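Local coordinates for protein hydrogenase maturation factor (Thermoanaerobacter tengcongensis, PDB 3VTI) that takes part in [NiFe]-hydrogenase maturation, being S-carbamoylated by its partner HypF and probably then dehydrating the carbamoyl group to a nitrile with ATP, at residues E84-I89 with D118-N123; K264-M269 with A278-E283. All blocks are in the same frame, centred on the assembly; numbering follows the deposited sequence.

Contact 1. Residues E84-I89 with D118-N123; sequences EDLKKI and DRIFIN
L86 and I89, on the inner side of helix 83-100, meet I120 and I122 of strand 120-130 through methyl groups; no hydrogen bond crosses between the two segments. L86 CG stands anti to the backbone N (chi1 -177°), which carries the branch inward, and L86 CD1 lies 3.8 Å from I120 CD1, the two side chains crossing at about a right angle. I89 serves both strand residues with different branches. Its CD1 reaches tip to tip for the CG2 branch of I120, a looser touch at 4.2 Å, while I89 CG2 comes within 3.7 Å of I122 CD1 as the two isoleucines slide past each other in opposite directions.

This is helix-on-sheet packing in the PurM-like N-terminal domain of the AIR synthase family. The axes of the two short segments run roughly parallel, 23° apart, with a closest approach of 11.8 Å, a spacing filled by the aliphatic chains. Every touching residue is buried. I49 of helix 49-60 packs on both I89 and I122, F43 of strand 43-44 also packs on I89, and I4 of the second subunit, another copy of this protein, packs on L86.

Polar bonds join the strand to its neighbours instead: F121 pairs through the backbone with I76, I122 with F37, and N123 ND2 is hydrogen-bonded to S36 and T34.

Contact 2. Residues K264-M269 with A278-E283; sequences KALEIM and AEIIGE
L266 projects from helix 262-270 onto the start of strand 279-285, where it meets A278, E279 and I280. Here a helix packs against the mixed sheet of the AIR synthase-related C-terminal domain; the strand follows the helix after a short connection, so the two elements are close in sequence as well as in space.

The tight part lies around A278. With chi1 at -174° the leucine's CG swings opposite its backbone N, and the CD1 branch reaches the backbone just where the strand begins. L266 CD1 sits 3.5 Å from A278 O. The same methyl is 3.8 Å from A278 CB and also rests against E279 N, so it covers a peptide group as well as a side chain. Three residues on, nearly one helical turn, M269 adds its share with the root of its side chain: M269 CB is 3.9 Å from A278 CB, so that A278 CB is touched by both, the two approaching it at about a right angle. L148 of strand 146-149 packs on both L266 and M269, and the polar A278 O accepts a hydrogen bond from K270 NZ.

Packing is slacker toward I280, and both it and L266 remain partly exposed. E279 lies at the margin, its CB directed away from the helix and its side chain no nearer than 5.3 Å to any atom of 264-269. Beyond I280 the strand departs from the helix, and I281 and G282 both face V147 in a classic beta bulge. What remains on the looser side is a single apolar touch between side chains, L266 CD2 to I280 CG1 at 4.3 Å.

How the contacts relate
Contacts 1 and 2 lie on opposite sides of the chain's centre, one in the N-terminal and the other in the C-terminal AIR synthase-related domain. Their centres are 37 Å apart and their nearest atoms about 27 Å, so they do not touch. Each sets a helix on a mixed sheet; contact 1 is side chain to side chain, while in contact 2 a leucine also rests on the strand's backbone. Contact 1 is packed against by a second copy of the protein, whereas no other chain of the assembly touches contact 2. The magnesium ion is held by D22, D60 and D199. Contact 1 is remote from it; in contact 2 the M269 side chain is about 12 Å from that of D199.

Contact 1. Residues E84-I89 with D118-N123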
loop_
_atom_site.group_PDB
_atom_site.type_symbol
_atom_site.label_atom_id
_atom_site.label_comp_id
_atom_site.label_asym_id
_atom_site.label_seq_id
_atom_site.Cartn_x
_atom_site.Cartn_y
_atom_site.Cartn_z
ATOM N N GLU C 84 6.412 4.640 -16.940
ATOM C CA GLU C 84 5.524 5.416 -17.808
ATOM C C GLU C 84 4.128 5.561 -17.201
ATOM O O GLU C 84 3.445 6.564 -17.427
ATOM C CB GLU C 84 5.449 4.824 -19.222
ATOM C CG GLU C 84 6.798 4.791 -19.987
ATOM C CD GLU C 84 7.482 6.166 -20.139
ATOM O OE1 GLU C 84 6.779 7.199 -20.263
ATOM O OE2 GLU C 84 8.739 6.205 -20.146
ATOM N N ASP C 85 3.711 4.562 -16.427
ATOM C CA ASP C 85 2.474 4.657 -15.657
ATOM C C ASP C 85 2.637 5.682 -14.542
ATOM O O ASP C 85 1.712 6.444 -14.241
ATOM C CB ASP C 85 2.080 3.295 -15.076
ATOM C CG ASP C 85 1.630 2.301 -16.144
ATOM O OD1 ASP C 85 1.876 2.532 -17.350
ATOM O OD2 ASP C 85 1.030 1.276 -15.766
ATOM N N LEU C 86 3.826 5.706 -13.944
ATOM C CA LEU C 86 4.127 6.658 -12.881
ATOM C C LEU C 86 4.120 8.104 -13.386
ATOM O O LEU C 86 3.562 8.982 -12.729
ATOM C CB LEU C 86 5.453 6.318 -12.195
ATOM C CG LEU C 86 5.853 7.194 -11.003
ATOM C CD1 LEU C 86 4.968 6.950 -9.780
ATOM C CD2 LEU C 86 7.318 6.984 -10.672
ATOM N N LYS C 87 4.722 8.341 -14.548
ATOM C CA LYS C 87 4.713 9.665 -15.162
ATOM C C LYS C 87 3.286 10.158 -15.408
ATOM O O LYS C 87 3.006 11.345 -15.271
ATOM C CB LYS C 87 5.512 9.667 -16.470
ATOM C CG LYS C 87 7.021 9.560 -16.284
ATOM C CD LYS C 87 7.769 9.809 -17.581
ATOM C CE LYS C 87 9.278 9.714 -17.373
ATOM N NZ LYS C 87 10.043 9.924 -18.633
ATOM N N LYS C 88 2.393 9.236 -15.762
ATOM C CA LYS C 88 0.980 9.548 -15.983
ATOM C C LYS C 88 0.261 9.919 -14.682
ATOM O O LYS C 88 -0.549 10.847 -14.654
ATOM C CB LYS C 88 0.260 8.376 -16.665
ATOM C CG LYS C 88 0.504 8.269 -18.158
ATOM C CD LYS C 88 0.242 6.853 -18.694
ATOM C CE LYS C 88 -1.237 6.604 -18.995
ATOM N NZ LYS C 88 -1.427 5.298 -19.695
ATOM N N ILE C 89 0.558 9.183 -13.616
ATOM C CA ILE C 89 -0.020 9.439 -12.299
ATOM C C ILE C 89 0.418 10.803 -11.778
ATOM O O ILE C 89 -0.414 11.617 -11.366
ATOM C CB ILE C 89 0.351 8.316 -11.296
ATOM C CG1 ILE C 89 -0.416 7.037 -11.632
ATOM C CG2 ILE C 89 0.081 8.742 -9.851
ATOM C CD1 ILE C 89 0.150 5.800 -10.985
ATOM N N ASP C 118 0.721 -4.112 -4.110
ATOM C CA ASP C 118 0.148 -4.210 -5.453
ATOM C C ASP C 118 0.358 -2.887 -6.204
ATOM O O ASP C 118 -0.466 -1.975 -6.133
ATOM C CB ASP C 118 -1.340 -4.597 -5.400
ATOM C CG ASP C 118 -1.900 -5.051 -6.764
ATOM O OD1 ASP C 118 -1.117 -5.303 -7.702
ATOM O OD2 ASP C 118 -3.145 -5.164 -6.890
ATOM N N ARG C 119 1.493 -2.801 -6.894
ATOM C CA ARG C 119 1.810 -1.719 -7.826
ATOM C C ARG C 119 2.162 -0.384 -7.171
ATOM O O ARG C 119 3.328 0.006 -7.187
ATOM C CB ARG C 119 0.707 -1.534 -8.873
ATOM C CG ARG C 119 0.425 -2.736 -9.773
ATOM C CD ARG C 119 -0.849 -2.421 -10.517
ATOM N NE ARG C 119 -1.376 -3.520 -11.306
ATOM C CZ ARG C 119 -2.565 -4.097 -11.124
ATOM N NH1 ARG C 119 -3.375 -3.702 -10.156
ATOM N NH2 ARG C 119 -2.935 -5.095 -11.924
ATOM N N ILE C 120 1.169 0.312 -6.606
ATOM C CA ILE C 120 1.382 1.648 -6.030
ATOM C C ILE C 120 0.238 2.127 -5.125
ATOM O O ILE C 120 -0.935 2.065 -5.505
ATOM C CB ILE C 120 1.655 2.711 -7.147
ATOM C CG1 ILE C 120 1.945 4.095 -6.552
ATOM C CG2 ILE C 120 0.500 2.768 -8.154
ATOM C CD1 ILE C 120 2.596 5.062 -7.530
ATOM N N PHE C 121 0.588 2.586 -3.924
ATOM C CA PHE C 121 -0.338 3.344 -3.072
ATOM C C PHE C 121 0.155 4.771 -2.913
ATOM O O PHE C 121 1.358 5.034 -2.980
ATOM C CB PHE C 121 -0.502 2.716 -1.680
ATOM C CG PHE C 121 -1.047 1.316 -1.698
ATOM C CD1 PHE C 121 -2.061 0.954 -2.578
ATOM C CD2 PHE C 121 -0.565 0.367 -0.816
ATOM C CE1 PHE C 121 -2.563 -0.328 -2.593
ATOM C CE2 PHE C 121 -1.064 -0.921 -0.823
ATOM C CZ PHE C 121 -2.059 -1.273 -1.713
ATOM N N ILE C 122 -0.782 5.689 -2.702
ATOM C CA ILE C 122 -0.452 7.081 -2.473
ATOM C C ILE C 122 -1.199 7.627 -1.255
ATOM O O ILE C 122 -2.410 7.419 -1.104
ATOM C CB ILE C 122 -0.751 7.948 -3.723
ATOM C CG1 ILE C 122 0.016 7.409 -4.939
ATOM C CG2 ILE C 122 -0.376 9.404 -3.478
ATOM C CD1 ILE C 122 -0.581 7.806 -6.282
ATOM N N ASN C 123 -0.469 8.321 -0.388
ATOM C CA ASN C 123 -1.085 9.090 0.674
ATOM C C ASN C 123 -0.894 10.579 0.448
ATOM O O ASN C 123 0.191 11.022 0.074
ATOM C CB ASN C 123 -0.534 8.696 2.045
ATOM C CG ASN C 123 -1.169 9.499 3.172
ATOM O OD1 ASN C 123 -0.839 10.668 3.378
ATOM N ND2 ASN C 123 -2.109 8.886 3.882
#

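Contact 2. Residues K264-M269 with A278-E283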
loop_
_atom_site.group_PDB
_atom_site.type_symbol
_atom_site.label_atom_id
_atom_site.label_comp_id
_atom_site.label_asym_id
_atom_site.label_seq_id
_atom_site.Cartn_x
_atom_site.Cartn_y
_atom_site.Cartn_z
ATOM N N LYS C 264 -30.712 29.777 -2.086
ATOM C CA LYS C 264 -29.486 30.463 -2.477
ATOM C C LYS C 264 -28.347 29.486 -2.661
ATOM O O LYS C 264 -27.540 29.647 -3.567
ATOM C CB LYS C 264 -29.101 31.534 -1.456
ATOM C CG LYS C 264 -29.984 32.784 -1.522
ATOM C CD LYS C 264 -29.733 33.729 -0.341
ATOM C CE LYS C 264 -30.986 34.531 0.034
ATOM N NZ LYS C 264 -31.471 35.379 -1.093
ATOM N N ALA C 265 -28.293 28.465 -1.807
ATOM C CA ALA C 265 -27.246 27.448 -1.871
ATOM C C ALA C 265 -27.354 26.603 -3.135
ATOM O O ALA C 265 -26.341 26.220 -3.721
ATOM C CB ALA C 265 -27.289 26.567 -0.639
ATOM N N LEU C 266 -28.587 26.319 -3.549
ATOM C CA LEU C 266 -28.840 25.571 -4.777
ATOM C C LEU C 266 -28.413 26.375 -5.996
ATOM O O LEU C 266 -27.760 25.859 -6.901
ATOM C CB LEU C 266 -30.320 25.210 -4.885
ATOM C CG LEU C 266 -30.674 24.310 -6.069
ATOM C CD1 LEU C 266 -30.035 22.933 -5.905
ATOM C CD2 LEU C 266 -32.177 24.203 -6.216
ATOM N N GLU C 267 -28.731 27.644 -5.997
ATOM C CA GLU C 267 -28.402 28.448 -7.135
ATOM C C GLU C 267 -26.919 28.743 -7.211
ATOM O O GLU C 267 -26.380 28.838 -8.279
ATOM C CB GLU C 267 -29.284 29.698 -7.203
ATOM C CG GLU C 267 -28.810 30.879 -6.431
ATOM C CD GLU C 267 -28.121 31.900 -7.298
ATOM O OE1 GLU C 267 -28.632 32.160 -8.395
ATOM O OE2 GLU C 267 -27.070 32.441 -6.892
ATOM N N ILE C 268 -26.261 28.826 -6.069
ATOM C CA ILE C 268 -24.814 28.967 -6.034
ATOM C C ILE C 268 -24.148 27.749 -6.656
ATOM O O ILE C 268 -23.180 27.886 -7.406
ATOM C CB ILE C 268 -24.289 29.204 -4.589
ATOM C CG1 ILE C 268 -24.506 30.661 -4.168
ATOM C CG2 ILE C 268 -22.799 28.826 -4.464
ATOM C CD1 ILE C 268 -24.441 30.885 -2.667
ATOM N N MET C 269 -24.672 26.564 -6.352
ATOM C CA MET C 269 -24.140 25.333 -6.920
ATOM C C MET C 269 -24.467 25.225 -8.397
ATOM O O MET C 269 -23.575 24.987 -9.196
ATOM C CB MET C 269 -24.634 24.103 -6.156
ATOM C CG MET C 269 -23.940 23.921 -4.834
ATOM S SD MET C 269 -24.377 22.404 -3.970
ATOM C CE MET C 269 -25.958 22.847 -3.267
ATOM N N ALA C 278 -27.147 19.693 -9.100
ATOM C CA ALA C 278 -27.468 19.828 -7.677
ATOM C C ALA C 278 -28.963 19.786 -7.416
ATOM O O ALA C 278 -29.760 20.267 -8.226
ATOM C CB ALA C 278 -26.875 21.098 -7.111
ATOM N N GLU C 279 -29.327 19.199 -6.278
ATOM C CA GLU C 279 -30.711 19.147 -5.818
ATOM C C GLU C 279 -30.820 19.289 -4.299
ATOM O O GLU C 279 -29.964 18.817 -3.551
ATOM C CB GLU C 279 -31.386 17.829 -6.240
ATOM C CG GLU C 279 -31.402 17.521 -7.748
ATOM C CD GLU C 279 -32.503 18.249 -8.530
ATOM O OE1 GLU C 279 -32.719 17.868 -9.706
ATOM O OE2 GLU C 279 -33.148 19.187 -7.989
ATOM N N ILE C 280 -31.884 19.963 -3.866
ATOM C CA ILE C 280 -32.410 19.848 -2.517
ATOM C C ILE C 280 -32.945 18.420 -2.413
ATOM O O ILE C 280 -33.801 18.023 -3.209
ATOM C CB ILE C 280 -33.571 20.863 -2.299
ATOM C CG1 ILE C 280 -33.055 22.310 -2.403
ATOM C CG2 ILE C 280 -34.306 20.601 -0.972
ATOM C CD1 ILE C 280 -34.130 23.375 -2.307
ATOM N N ILE C 281 -32.440 17.646 -1.454
ATOM C CA ILE C 281 -32.808 16.228 -1.356
ATOM C C ILE C 281 -33.554 15.823 -0.076
ATOM O O ILE C 281 -34.174 14.762 -0.035
ATOM C CB ILE C 281 -31.594 15.279 -1.568
ATOM C CG1 ILE C 281 -30.509 15.540 -0.517
ATOM C CG2 ILE C 281 -31.055 15.404 -2.999
ATOM C CD1 ILE C 281 -29.508 14.419 -0.357
ATOM N N GLY C 282 -33.501 16.659 0.957
ATOM C CA GLY C 282 -34.123 16.312 2.220
ATOM C C GLY C 282 -34.130 17.387 3.282
ATOM O O GLY C 282 -33.882 18.564 3.001
ATOM N N GLU C 283 -34.420 16.957 4.511
ATOM C CA GLU C 283 -34.606 17.836 5.664
ATOM C C GLU C 283 -34.108 17.132 6.929
ATOM O O GLU C 283 -34.276 15.925 7.086
ATOM C CB GLU C 283 -36.096 18.226 5.822
ATOM C CG GLU C 283 -36.339 19.415 6.750
ATOM C CD GLU C 283 -37.819 19.760 6.961
ATOM O OE1 GLU C 283 -38.573 18.918 7.506
ATOM O OE2 GLU C 283 -38.224 20.895 6.615
#